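Local coordinates for protein phenylalanyl-tRNA synthetase beta chain (Pyrococcus horikoshii, PDB 2CXI) that attaches phenylalanine to tRNA(Phe) at the expense of ATP within an alpha2-beta2 tetramer, represented here by an N-terminal fragment of the beta subunit that includes the amino acid-editing domain, at residues D5-D10 with N42-F47; Y30-L35 with S51-R56; K151-Y156 with I203-N208; G259-V264 with P276-K281. One frame throughout, in Å; residues are numbered along the deposited sequence.

Contact 1 (D5-D10 with N42-F47)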
loop_
_atom_site.group_PDB
_atom_site.type_symbol
_atom_site.label_atom_id
_atom_site.label_comp_id
_atom_site.label_asym_id
_atom_site.label_seq_id
_atom_site.Cartn_x
_atom_site.Cartn_y
_atom_site.Cartn_z
ATOM N N ASP A 5 -10.988 29.232 32.848
ATOM C CA ASP A 5 -11.866 30.232 32.321
ATOM C C ASP A 5 -12.792 29.667 31.255
ATOM O O ASP A 5 -12.421 28.758 30.501
ATOM C CB ASP A 5 -11.049 31.339 31.692
ATOM C CG ASP A 5 -10.169 32.059 32.687
ATOM O OD1 ASP A 5 -10.403 32.007 33.927
ATOM O OD2 ASP A 5 -9.246 32.764 32.281
ATOM N N VAL A 6 -14.004 30.210 31.213
ATOM C CA VAL A 6 -15.003 29.826 30.243
ATOM C C VAL A 6 -15.839 31.036 29.811
ATOM O O VAL A 6 -15.991 32.043 30.557
ATOM C CB VAL A 6 -15.961 28.723 30.764
ATOM C CG1 VAL A 6 -15.221 27.373 31.030
ATOM C CG2 VAL A 6 -16.693 29.164 32.030
ATOM N N SER A 7 -16.407 30.913 28.615
ATOM C CA SER A 7 -17.312 31.921 28.135
ATOM C C SER A 7 -18.753 31.591 28.454
ATOM O O SER A 7 -19.197 30.462 28.237
ATOM C CB SER A 7 -17.052 32.189 26.631
ATOM O OG SER A 7 -18.223 32.539 25.965
ATOM N N LYS A 8 -19.485 32.567 29.024
ATOM C CA LYS A 8 -20.899 32.349 29.358
ATOM C C LYS A 8 -21.703 31.910 28.139
ATOM O O LYS A 8 -22.552 31.016 28.249
ATOM C CB LYS A 8 -21.551 33.600 29.970
ATOM C CG LYS A 8 -23.065 33.446 30.312
ATOM C CD LYS A 8 -23.550 34.792 30.976
ATOM C CE LYS A 8 -25.029 34.742 31.417
ATOM N NZ LYS A 8 -26.017 34.724 30.257
ATOM N N SER A 9 -21.474 32.552 26.994
ATOM C CA SER A 9 -22.256 32.201 25.784
ATOM C C SER A 9 -21.829 30.804 25.249
ATOM O O SER A 9 -22.655 30.076 24.671
ATOM C CB SER A 9 -22.145 33.298 24.697
ATOM O OG SER A 9 -20.826 33.333 24.163
ATOM N N ASP A 10 -20.570 30.429 25.463
ATOM C CA ASP A 10 -20.116 29.071 25.059
ATOM C C ASP A 10 -20.876 28.032 25.885
ATOM O O ASP A 10 -21.430 27.094 25.336
ATOM C CB ASP A 10 -18.607 28.931 25.208
ATOM C CG ASP A 10 -18.063 27.615 24.667
ATOM O OD1 ASP A 10 -18.534 27.167 23.609
ATOM O OD2 ASP A 10 -17.120 26.989 25.219
ATOM N N ASN A 42 -15.211 43.384 26.101
ATOM C CA ASN A 42 -16.079 43.978 25.062
ATOM C C ASN A 42 -17.484 43.378 24.987
ATOM O O ASN A 42 -17.883 42.761 23.992
ATOM C CB ASN A 42 -15.398 43.991 23.687
ATOM C CG ASN A 42 -14.619 42.718 23.415
ATOM O OD1 ASN A 42 -13.383 42.746 23.237
ATOM N ND2 ASN A 42 -15.329 41.581 23.396
ATOM N N GLY A 43 -18.230 43.552 26.061
ATOM C CA GLY A 43 -19.598 43.091 26.098
ATOM C C GLY A 43 -19.769 41.597 26.288
ATOM O O GLY A 43 -20.896 41.146 26.496
ATOM N N LYS A 44 -18.689 40.821 26.232
ATOM C CA LYS A 44 -18.826 39.368 26.364
ATOM C C LYS A 44 -18.505 38.903 27.789
ATOM O O LYS A 44 -17.495 39.306 28.328
ATOM C CB LYS A 44 -17.952 38.652 25.334
ATOM C CG LYS A 44 -18.094 37.171 25.371
ATOM C CD LYS A 44 -18.325 36.635 23.955
ATOM C CE LYS A 44 -17.006 36.324 23.278
ATOM N NZ LYS A 44 -16.374 35.074 23.794
ATOM N N VAL A 45 -19.367 38.067 28.373
ATOM C CA VAL A 45 -19.200 37.640 29.765
ATOM C C VAL A 45 -18.333 36.359 29.874
ATOM O O VAL A 45 -18.579 35.368 29.159
ATOM C CB VAL A 45 -20.576 37.459 30.488
ATOM C CG1 VAL A 45 -20.404 36.930 31.919
ATOM C CG2 VAL A 45 -21.398 38.779 30.485
ATOM N N TYR A 46 -17.388 36.381 30.818
ATOM C CA TYR A 46 -16.540 35.233 31.160
ATOM C C TYR A 46 -16.671 34.881 32.633
ATOM O O TYR A 46 -16.934 35.773 33.465
ATOM C CB TYR A 46 -15.082 35.555 30.851
ATOM C CG TYR A 46 -14.844 35.694 29.374
ATOM C CD1 TYR A 46 -14.572 34.580 28.590
ATOM C CD2 TYR A 46 -14.926 36.953 28.746
ATOM C CE1 TYR A 46 -14.363 34.714 27.203
ATOM C CE2 TYR A 46 -14.720 37.095 27.378
ATOM C CZ TYR A 46 -14.437 35.979 26.611
ATOM O OH TYR A 46 -14.226 36.125 25.247
ATOM N N PHE A 47 -16.562 33.585 32.932
ATOM C CA PHE A 47 -16.437 33.086 34.290
ATOM C C PHE A 47 -15.044 32.469 34.489
ATOM O O PHE A 47 -14.478 31.838 33.562
ATOM C CB PHE A 47 -17.473 31.979 34.583
ATOM C CG PHE A 47 -18.897 32.316 34.265
ATOM C CD1 PHE A 47 -19.399 33.625 34.357
ATOM C CD2 PHE A 47 -19.799 31.265 33.995
ATOM C CE1 PHE A 47 -20.736 33.885 34.111
ATOM C CE2 PHE A 47 -21.154 31.516 33.771
ATOM C CZ PHE A 47 -21.632 32.822 33.828
HETATM O O HOH W 1 -19.565 34.962 26.810
#
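Val6 and Phe47 form an antiparallel hydrogen-bonded pair: Val6 N donates to Phe47 O over 2.9 Å, and Phe47 N returns a bond to Val6 O. Ser7 and Tyr46 follow as a non-hydrogen-bonded pair. Backbone bonding resumes where the first chain turns into helix, Lys8 N reaching Val45 O at 2.9 Å with an N-H...O angle of 162°.

Polar side chains gather at Ser7, the N-cap of helix 8-15, whose OG accepts from Asp10 N at 3.2 Å and also bonds to Asp117 beyond the two segments. Water 1 donates to Ser7 OG and, at 2.6 Å, to Val45 O, while accepting from Ser9 N; it thereby ties the start of the helix to strand 44-47. Lys44 NZ donates to Tyr46 OH at 2.8 Å and forms a salt bridge with Asp117.

The apolar contacts divide between the sheet's two faces. On one, Tyr46 CE1 lies 3.7 Å from Ser7 CB. On the other, Val6 CG2 meets Phe47 CB, and Lys8, its CG anti to the backbone N (chi1 178°), brings that carbon 3.8 Å from Phe47 CZ before NZ goes on to Glu12. An alanine in place of Tyr46 would probably leave Lys44 NZ with Asp117 but without its hydroxyl partner, and open a gap beside Ser7 CB.

Strand 44-51 is the middle of a three-stranded antiparallel sheet, with 3-7 and 33-41 flanking it. Trp24 of helix 21-30 meets the Phe47 ring edge-to-face, and helix 116-133 brings Gln121 against Val6.

Contact 2 (Y30-L35 with S51-R56)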
loop_
_atom_site.group_PDB
_atom_site.type_symbol
_atom_site.label_atom_id
_atom_site.label_comp_id
_atom_site.label_asym_id
_atom_site.label_seq_id
_atom_site.Cartn_x
_atom_site.Cartn_y
_atom_site.Cartn_z
ATOM N N TYR A 30 -23.829 22.423 40.404
ATOM C CA TYR A 30 -24.192 21.186 39.697
ATOM C C TYR A 30 -22.990 20.557 38.965
ATOM O O TYR A 30 -22.949 19.338 38.753
ATOM C CB TYR A 30 -25.342 21.431 38.682
ATOM C CG TYR A 30 -26.667 21.880 39.285
ATOM C CD1 TYR A 30 -26.974 21.625 40.631
ATOM C CD2 TYR A 30 -27.632 22.527 38.496
ATOM C CE1 TYR A 30 -28.204 22.046 41.190
ATOM C CE2 TYR A 30 -28.846 22.950 39.035
ATOM C CZ TYR A 30 -29.124 22.700 40.379
ATOM O OH TYR A 30 -30.329 23.100 40.924
ATOM N N ALA A 31 -22.030 21.388 38.544
ATOM C CA ALA A 31 -20.840 20.883 37.837
ATOM C C ALA A 31 -19.667 20.692 38.799
ATOM O O ALA A 31 -18.505 20.622 38.381
ATOM C CB ALA A 31 -20.447 21.843 36.745
ATOM N N LYS A 32 -19.971 20.650 40.092
ATOM C CA LYS A 32 -18.953 20.493 41.149
ATOM C C LYS A 32 -17.891 21.589 41.069
ATOM O O LYS A 32 -16.702 21.361 41.306
ATOM C CB LYS A 32 -18.316 19.090 41.142
ATOM C CG LYS A 32 -19.325 17.932 40.999
ATOM C CD LYS A 32 -18.624 16.562 41.159
ATOM C CE LYS A 32 -18.090 16.381 42.567
ATOM N NZ LYS A 32 -17.530 15.002 42.702
ATOM N N CYS A 33 -18.326 22.800 40.761
ATOM C CA CYS A 33 -17.412 23.901 40.903
ATOM C C CYS A 33 -18.021 25.154 41.498
ATOM O O CYS A 33 -19.226 25.218 41.739
ATOM C CB CYS A 33 -16.672 24.192 39.623
ATOM S SG CYS A 33 -17.740 24.519 38.263
ATOM N N GLU A 34 -17.150 26.122 41.756
ATOM C CA GLU A 34 -17.562 27.396 42.333
ATOM C C GLU A 34 -17.253 28.519 41.360
ATOM O O GLU A 34 -16.316 28.426 40.561
ATOM C CB GLU A 34 -16.808 27.638 43.650
ATOM C CG GLU A 34 -17.072 26.586 44.706
ATOM C CD GLU A 34 -18.258 26.900 45.607
ATOM O OE1 GLU A 34 -18.804 28.040 45.564
ATOM O OE2 GLU A 34 -18.657 25.975 46.371
ATOM N N LEU A 35 -18.077 29.556 41.406
ATOM C CA LEU A 35 -17.854 30.720 40.605
ATOM C C LEU A 35 -16.797 31.600 41.251
ATOM O O LEU A 35 -17.080 32.345 42.210
ATOM C CB LEU A 35 -19.171 31.501 40.476
ATOM C CG LEU A 35 -19.741 31.841 39.109
ATOM C CD1 LEU A 35 -20.905 32.850 39.254
ATOM C CD2 LEU A 35 -18.682 32.275 38.051
ATOM N N SER A 51 -12.685 24.238 39.947
ATOM C CA SER A 51 -13.155 22.849 39.958
ATOM C C SER A 51 -12.738 22.154 41.204
ATOM O O SER A 51 -11.545 22.009 41.516
ATOM C CB SER A 51 -12.708 22.021 38.762
ATOM O OG SER A 51 -13.224 20.698 38.931
ATOM N N LYS A 52 -13.760 21.726 41.920
ATOM C CA LYS A 52 -13.585 21.215 43.240
ATOM C C LYS A 52 -13.151 19.748 43.198
ATOM O O LYS A 52 -12.609 19.250 44.159
ATOM C CB LYS A 52 -14.873 21.443 44.045
ATOM C CG LYS A 52 -15.180 22.946 44.261
ATOM C CD LYS A 52 -13.939 23.702 44.784
ATOM C CE LYS A 52 -14.221 25.183 45.112
ATOM N NZ LYS A 52 -15.041 25.419 46.355
ATOM N N ASP A 53 -13.364 19.067 42.082
ATOM C CA ASP A 53 -13.017 17.634 42.017
ATOM C C ASP A 53 -11.674 17.380 41.278
ATOM O O ASP A 53 -11.591 17.348 40.035
ATOM C CB ASP A 53 -14.218 16.850 41.461
ATOM C CG ASP A 53 -14.082 15.349 41.623
ATOM O OD1 ASP A 53 -12.950 14.838 41.799
ATOM O OD2 ASP A 53 -15.073 14.598 41.555
ATOM N N THR A 54 -10.621 17.199 42.067
ATOM C CA THR A 54 -9.253 16.996 41.551
ATOM C C THR A 54 -9.019 15.637 40.819
ATOM O O THR A 54 -7.967 15.407 40.199
ATOM C CB THR A 54 -8.280 17.137 42.719
ATOM O OG1 THR A 54 -6.964 16.769 42.284
ATOM C CG2 THR A 54 -8.610 16.099 43.840
ATOM N N ASN A 55 -10.014 14.763 40.905
ATOM C CA ASN A 55 -9.967 13.418 40.312
ATOM C C ASN A 55 -10.851 13.272 39.067
ATOM O O ASN A 55 -10.970 12.179 38.517
ATOM C CB ASN A 55 -10.393 12.394 41.369
ATOM C CG ASN A 55 -9.420 12.330 42.507
ATOM O OD1 ASN A 55 -9.787 12.510 43.676
ATOM N ND2 ASN A 55 -8.150 12.124 42.179
ATOM N N ARG A 56 -11.475 14.382 38.649
ATOM C CA ARG A 56 -12.389 14.369 37.511
ATOM C C ARG A 56 -11.986 15.405 36.426
ATOM O O ARG A 56 -12.597 16.481 36.328
ATOM C CB ARG A 56 -13.853 14.524 37.990
ATOM C CG ARG A 56 -14.517 13.162 38.350
ATOM C CD ARG A 56 -15.989 13.197 38.589
ATOM N NE ARG A 56 -16.705 13.424 37.350
ATOM C CZ ARG A 56 -18.013 13.288 37.204
ATOM N NH1 ARG A 56 -18.774 12.925 38.248
ATOM N NH2 ARG A 56 -18.574 13.523 36.010
HETATM O O HOH W 2 -18.614 12.688 41.261
#
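The carboxylate of Asp53 is gripped at both oxygens: Lys32 NZ comes to OD2 at 2.7 Å as a salt bridge, and Asn55 N donates to OD1 at 3.1 Å. Both donors approach on the anti side, tilted from the carboxylate plane by 32° for Lys32 and 24° for Asn55. The other flat group, the guanidinium of Arg56, has water 2 in its plane at the edge, 3.0 Å from NH1. The same water accepts from Lys32 NZ at 2.9 Å. It thus stands between two like charges, with NZ of Lys32 and NH1 of Arg56 5.1 Å apart. The carboxylates of Asp53 and Asp58, paired with Lys32 and Arg56, probably ease the repulsion.

Lys32 reaches Asp53 through a bend at chi3 (66°), which turns CE out of an otherwise extended chain. On the backbone side, Lys52 N donates to Lys32 O at 3.0 Å. Cys33 and Ser51 then make an antiparallel non-hydrogen-bonded pair, Cys33 CB resting 3.8 Å from Ser51 CA. The ion pair of Glu34 with Lys52 is long, and its lysine end is poorly placed.

Three local motifs meet here. Lys32, with positive phi, is the C-prime residue of a Schellman motif closing helix 21-30; Asp53 OD1 forms an Asx turn; and Asp53 to Arg56 is a type I beta turn. The side chains of Asp53 and Lys32 lie about 5 Å from those of Asp331 and Asp341 respectively, two of the residues predicted to bind magnesium, in a site shared with the alpha subunit.

Contact 3 (K151-Y156 with I203-N208)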
loop_
_atom_site.group_PDB
_atom_site.type_symbol
_atom_site.label_atom_id
_atom_site.label_comp_id
_atom_site.label_asym_id
_atom_site.label_seq_id
_atom_site.Cartn_x
_atom_site.Cartn_y
_atom_site.Cartn_z
ATOM N N LYS A 151 0.027 13.246 6.888
ATOM C CA LYS A 151 -0.094 12.072 6.026
ATOM C C LYS A 151 0.184 10.795 6.811
ATOM O O LYS A 151 1.337 10.478 7.118
ATOM C CB LYS A 151 0.825 12.174 4.807
ATOM C CG LYS A 151 0.574 11.069 3.762
ATOM C CD LYS A 151 1.584 11.218 2.584
ATOM C CE LYS A 151 1.240 10.300 1.439
ATOM N NZ LYS A 151 2.003 10.690 0.167
ATOM N N PRO A 152 -0.878 10.054 7.075
ATOM C CA PRO A 152 -0.794 8.774 7.783
ATOM C C PRO A 152 -0.193 7.680 6.814
ATOM O O PRO A 152 -0.222 7.881 5.592
ATOM C CB PRO A 152 -2.245 8.482 8.122
ATOM C CG PRO A 152 -3.022 9.097 6.940
ATOM C CD PRO A 152 -2.253 10.381 6.644
ATOM N N PRO A 153 0.382 6.586 7.315
ATOM C CA PRO A 153 0.464 6.243 8.748
ATOM C C PRO A 153 1.298 7.230 9.567
ATOM O O PRO A 153 2.151 7.966 9.006
ATOM C CB PRO A 153 1.179 4.872 8.709
ATOM C CG PRO A 153 0.639 4.264 7.456
ATOM C CD PRO A 153 0.741 5.413 6.469
ATOM N N ILE A 154 1.071 7.222 10.883
ATOM C CA ILE A 154 1.820 8.124 11.798
ATOM C C ILE A 154 2.744 7.265 12.662
ATOM O O ILE A 154 2.384 6.135 13.014
ATOM C CB ILE A 154 0.838 8.988 12.684
ATOM C CG1 ILE A 154 -0.189 9.736 11.809
ATOM C CG2 ILE A 154 1.632 9.930 13.598
ATOM C CD1 ILE A 154 0.384 10.726 10.784
ATOM N N TYR A 155 3.919 7.789 12.973
ATOM C CA TYR A 155 4.948 7.095 13.778
ATOM C C TYR A 155 5.288 7.868 15.045
ATOM O O TYR A 155 5.618 9.017 14.966
ATOM C CB TYR A 155 6.225 6.943 12.937
ATOM C CG TYR A 155 5.965 6.123 11.707
ATOM C CD1 TYR A 155 5.449 6.708 10.558
ATOM C CD2 TYR A 155 6.193 4.739 11.721
ATOM C CE1 TYR A 155 5.168 5.933 9.405
ATOM C CE2 TYR A 155 5.929 3.973 10.629
ATOM C CZ TYR A 155 5.420 4.564 9.470
ATOM O OH TYR A 155 5.173 3.754 8.376
ATOM N N TYR A 156 5.143 7.225 16.199
ATOM C CA TYR A 156 5.644 7.750 17.456
ATOM C C TYR A 156 6.937 6.952 17.756
ATOM O O TYR A 156 6.881 5.746 18.052
ATOM C CB TYR A 156 4.558 7.579 18.529
ATOM C CG TYR A 156 4.999 7.961 19.917
ATOM C CD1 TYR A 156 5.690 9.154 20.153
ATOM C CD2 TYR A 156 4.673 7.145 21.009
ATOM C CE1 TYR A 156 6.093 9.492 21.449
ATOM C CE2 TYR A 156 5.041 7.495 22.298
ATOM C CZ TYR A 156 5.767 8.666 22.494
ATOM O OH TYR A 156 6.171 8.979 23.767
ATOM N N ILE A 203 5.836 11.749 13.977
ATOM C CA ILE A 203 6.226 12.097 12.606
ATOM C C ILE A 203 5.317 11.399 11.602
ATOM O O ILE A 203 4.834 10.258 11.864
ATOM C CB ILE A 203 7.752 11.762 12.382
ATOM C CG1 ILE A 203 8.217 12.218 10.987
ATOM C CG2 ILE A 203 8.045 10.309 12.470
ATOM C CD1 ILE A 203 9.759 12.378 10.882
ATOM N N ASP A 204 5.017 12.058 10.486
ATOM C CA ASP A 204 4.088 11.436 9.575
ATOM C C ASP A 204 4.861 10.687 8.480
ATOM O O ASP A 204 6.107 10.611 8.520
ATOM C CB ASP A 204 3.005 12.392 9.038
ATOM C CG ASP A 204 3.509 13.351 7.929
ATOM O OD1 ASP A 204 4.678 13.263 7.491
ATOM O OD2 ASP A 204 2.759 14.229 7.445
ATOM N N SER A 205 4.110 10.112 7.550
ATOM C CA SER A 205 4.695 9.190 6.539
ATOM C C SER A 205 5.582 9.818 5.492
ATOM O O SER A 205 6.318 9.108 4.794
ATOM C CB SER A 205 3.586 8.430 5.867
ATOM O OG SER A 205 3.275 7.425 6.785
ATOM N N GLU A 206 5.529 11.134 5.382
ATOM C CA GLU A 206 6.493 11.847 4.567
ATOM C C GLU A 206 7.587 12.551 5.352
ATOM O O GLU A 206 8.266 13.427 4.819
ATOM C CB GLU A 206 5.759 12.855 3.715
ATOM C CG GLU A 206 5.312 12.285 2.376
ATOM C CD GLU A 206 4.505 13.289 1.605
ATOM O OE1 GLU A 206 4.972 14.444 1.518
ATOM O OE2 GLU A 206 3.397 12.938 1.133
ATOM N N GLY A 207 7.755 12.205 6.621
ATOM C CA GLY A 207 8.862 12.789 7.383
ATOM C C GLY A 207 8.557 14.135 8.010
ATOM O O GLY A 207 9.447 14.766 8.552
ATOM N N ASN A 208 7.310 14.582 7.957
ATOM C CA ASN A 208 6.948 15.838 8.634
ATOM C C ASN A 208 6.684 15.592 10.105
ATOM O O ASN A 208 5.833 14.772 10.478
ATOM C CB ASN A 208 5.733 16.497 7.977
ATOM C CG ASN A 208 5.945 16.683 6.496
ATOM O OD1 ASN A 208 6.745 17.522 6.073
ATOM N ND2 ASN A 208 5.307 15.842 5.710
HETATM O O HOH W 3 4.453 4.778 6.092
#
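Tyr155 and Ile203 form an antiparallel hydrogen-bonded pair near one end of two neighbouring strands in the B3/4 region, the part associated with editing; past it the second chain folds into a type I turn from Asp204 to Gly207. Tyr155 N donates to Ile203 O over 2.9 Å, and Ile203 N returns a bond to Tyr155 O. Beyond the strands the pairing is carried by the turn and by Lys151 to Pro153, with a cis peptide before Pro153. Ser205 N donates to Lys151 O at 2.8 Å, with an N-H...O angle of 167°, and Ser205 OG gives a short bond to Pro153 O. Water 3 donates to Ser205 OG at 3.0 Å and lies 2.6 Å from Tyr155 OH, in the plane of the tyrosine ring.

Asp204 carries the polar core. Its CG lies between the backbone N and carbonyl carbon (chi1 77°). OD2 accepts from Lys151 N at 3.0 Å, from above the carboxylate plane. OD1 takes three donors: Glu206 N, forming an Asx turn; Asn208 N at 3.0 Å; and Asn208 ND2 on its syn lone pair. Ile154 CD1 packs 3.6 Å from Asp204 CB. An alanine at Asp204 would probably leave Lys151 N, Glu206 N and Asn208 N without their acceptor and the Asn208 amide freer to turn.

Lys151 NZ bridges Glu206, whose OE2 is less surely placed, and Asp117 of the second subunit, while Tyr155 OH bonds to Ser18 of that subunit. The aspartate's two oxygens hold the turn and tie it to Lys151 N, bonds its negative charge probably strengthens, whereas the lysine and tyrosine ends serve the subunit interface.

Contact 4 (G259-V264 with P276-K281)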
loop_
_atom_site.group_PDB
_atom_site.type_symbol
_atom_site.label_atom_id
_atom_site.label_comp_id
_atom_site.label_asym_id
_atom_site.label_seq_id
_atom_site.Cartn_x
_atom_site.Cartn_y
_atom_site.Cartn_z
ATOM N N GLY A 259 -18.513 16.827 17.250
ATOM C CA GLY A 259 -17.442 15.978 16.689
ATOM C C GLY A 259 -17.810 14.505 16.571
ATOM O O GLY A 259 -18.446 13.915 17.461
ATOM N N LYS A 260 -17.393 13.883 15.476
ATOM C CA LYS A 260 -17.613 12.434 15.272
ATOM C C LYS A 260 -16.307 11.701 15.568
ATOM O O LYS A 260 -15.293 11.968 14.941
ATOM C CB LYS A 260 -18.183 12.169 13.855
ATOM C CG LYS A 260 -19.545 12.942 13.668
ATOM C CD LYS A 260 -20.134 12.790 12.267
ATOM C CE LYS A 260 -21.470 13.577 12.155
ATOM N NZ LYS A 260 -21.632 14.160 10.757
ATOM N N ILE A 261 -16.331 10.816 16.562
ATOM C CA ILE A 261 -15.096 10.242 17.108
ATOM C C ILE A 261 -14.737 9.018 16.272
ATOM O O ILE A 261 -15.583 8.151 16.025
ATOM C CB ILE A 261 -15.305 9.792 18.560
ATOM C CG1 ILE A 261 -15.705 10.972 19.436
ATOM C CG2 ILE A 261 -14.031 9.078 19.107
ATOM C CD1 ILE A 261 -16.115 10.540 20.875
ATOM N N ARG A 262 -13.486 8.957 15.840
ATOM C CA ARG A 262 -13.023 7.886 14.958
ATOM C C ARG A 262 -11.853 7.239 15.645
ATOM O O ARG A 262 -10.956 7.953 16.127
ATOM C CB ARG A 262 -12.587 8.476 13.615
ATOM C CG ARG A 262 -13.720 9.172 12.837
ATOM C CD ARG A 262 -14.876 8.211 12.588
ATOM N NE ARG A 262 -16.021 8.765 11.886
ATOM C CZ ARG A 262 -17.262 8.801 12.375
ATOM N NH1 ARG A 262 -17.534 8.352 13.618
ATOM N NH2 ARG A 262 -18.230 9.298 11.627
ATOM N N SER A 263 -11.843 5.906 15.714
ATOM C CA SER A 263 -10.776 5.196 16.379
ATOM C C SER A 263 -9.598 4.987 15.435
ATOM O O SER A 263 -9.752 5.021 14.212
ATOM C CB SER A 263 -11.245 3.849 16.931
ATOM O OG SER A 263 -11.615 2.971 15.903
ATOM N N VAL A 264 -8.421 4.788 16.013
ATOM C CA VAL A 264 -7.254 4.486 15.213
ATOM C C VAL A 264 -6.651 3.178 15.756
ATOM O O VAL A 264 -6.901 2.795 16.925
ATOM C CB VAL A 264 -6.219 5.679 15.076
ATOM C CG1 VAL A 264 -6.855 7.086 15.234
ATOM C CG2 VAL A 264 -5.019 5.522 15.916
ATOM N N PRO A 276 -9.885 5.660 20.583
ATOM C CA PRO A 276 -10.255 5.469 21.996
ATOM C C PRO A 276 -11.181 4.286 22.184
ATOM O O PRO A 276 -11.881 3.851 21.249
ATOM C CB PRO A 276 -11.034 6.764 22.341
ATOM C CG PRO A 276 -11.742 7.115 20.986
ATOM C CD PRO A 276 -10.676 6.745 19.945
ATOM N N ASP A 277 -11.185 3.768 23.391
ATOM C CA ASP A 277 -12.166 2.754 23.773
ATOM C C ASP A 277 -13.135 3.386 24.742
ATOM O O ASP A 277 -12.779 3.620 25.896
ATOM C CB ASP A 277 -11.432 1.615 24.455
ATOM C CG ASP A 277 -12.368 0.481 24.914
ATOM O OD1 ASP A 277 -13.622 0.561 24.796
ATOM O OD2 ASP A 277 -11.883 -0.532 25.430
ATOM N N LEU A 278 -14.366 3.645 24.294
ATOM C CA LEU A 278 -15.332 4.323 25.140
ATOM C C LEU A 278 -16.405 3.366 25.673
ATOM O O LEU A 278 -17.490 3.801 26.039
ATOM C CB LEU A 278 -15.959 5.470 24.380
ATOM C CG LEU A 278 -14.988 6.609 24.010
ATOM C CD1 LEU A 278 -15.804 7.649 23.254
ATOM C CD2 LEU A 278 -14.335 7.284 25.235
ATOM N N THR A 279 -16.088 2.064 25.715
ATOM C CA THR A 279 -16.969 1.085 26.354
ATOM C C THR A 279 -17.300 1.538 27.795
ATOM O O THR A 279 -16.379 1.791 28.588
ATOM C CB THR A 279 -16.224 -0.255 26.440
ATOM O OG1 THR A 279 -15.943 -0.714 25.123
ATOM C CG2 THR A 279 -17.101 -1.352 27.070
ATOM N N PRO A 280 -18.585 1.625 28.145
ATOM C CA PRO A 280 -18.959 2.071 29.493
ATOM C C PRO A 280 -18.259 1.230 30.542
ATOM O O PRO A 280 -17.993 0.045 30.312
ATOM C CB PRO A 280 -20.494 1.938 29.510
ATOM C CG PRO A 280 -20.875 1.990 28.058
ATOM C CD PRO A 280 -19.766 1.332 27.317
ATOM N N LYS A 281 -17.876 1.849 31.646
ATOM C CA LYS A 281 -17.337 1.091 32.762
ATOM C C LYS A 281 -18.453 0.582 33.689
ATOM O O LYS A 281 -19.592 1.068 33.654
ATOM C CB LYS A 281 -16.297 1.880 33.503
ATOM C CG LYS A 281 -15.081 2.228 32.627
ATOM C CD LYS A 281 -14.264 3.303 33.318
ATOM C CE LYS A 281 -12.956 3.581 32.598
ATOM N NZ LYS A 281 -12.010 4.211 33.573
#
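Ser263 and Pro276 are the nearest CA pair, 5.6 Å apart, between strand 260-264 and a chain without regular structure. The peptide bond before Pro276 is cis. The two segments share no hydrogen bond, and the surface they bury together is small, 173 Å².

Side chains make the contact, with Ile261 at its centre. Its two branches divide the work. CG2, anti to the backbone N, comes to 3.6 Å from Pro276 CG, the two side chains crossing obliquely. The other branch is extended, with CD1 anti at chi2 (172°), and meets Leu278 CD1 tip to tip at 3.8 Å. The neighbouring ring carbon, Pro276 CD, lies 3.9 Å from Ser263 CA and 4.0 Å from Arg262 O.

Polar groups find their partners off this interface. Arg262 NH1 donates to Ile261 O at 3.1 Å from above the carbonyl plane, and Lys260 CB lies over one guanidinium face, offset toward its rim. Asp277 OD1 accepts Thr279 N, an Asx turn, and, on its syn lone pair, Thr279 OG1 at 2.7 Å. Ser263 OG bonds to Glu274, outside the segments.

Leu247 and Asn248 of helix 240-255 also touch Pro276, and Tyr82 touches Leu278. Segment 259-264 belongs to the B3/4 family region and 276-281 runs into B5, so the contact sits where the chain passes between them. Across the two segments it is held by van der Waals contacts, which depend on shape and burial and impose no polar register.

Contacts 1 and 2 belong to the same three-stranded sheet and touch, Phe47 CB lying 3.7 Å from Leu35 CD2, though their centres are about 18 Å apart. Contacts 3 and 4 share the larger mixed sheet, with centres about 22 Å apart. Contact 4 is buried, nearest the chain's centre, and without a polar bond across its segments. The other three are partly buried and polar: contact 1 joins strand bonds to a helix cap, contact 2 relies on a salt bridge and turns near the predicted magnesium site, and contact 3 centres on a carboxylate holding a turn. Of the four, contact 3 alone is touched by another subunit, which takes up its lysine and tyrosine ends.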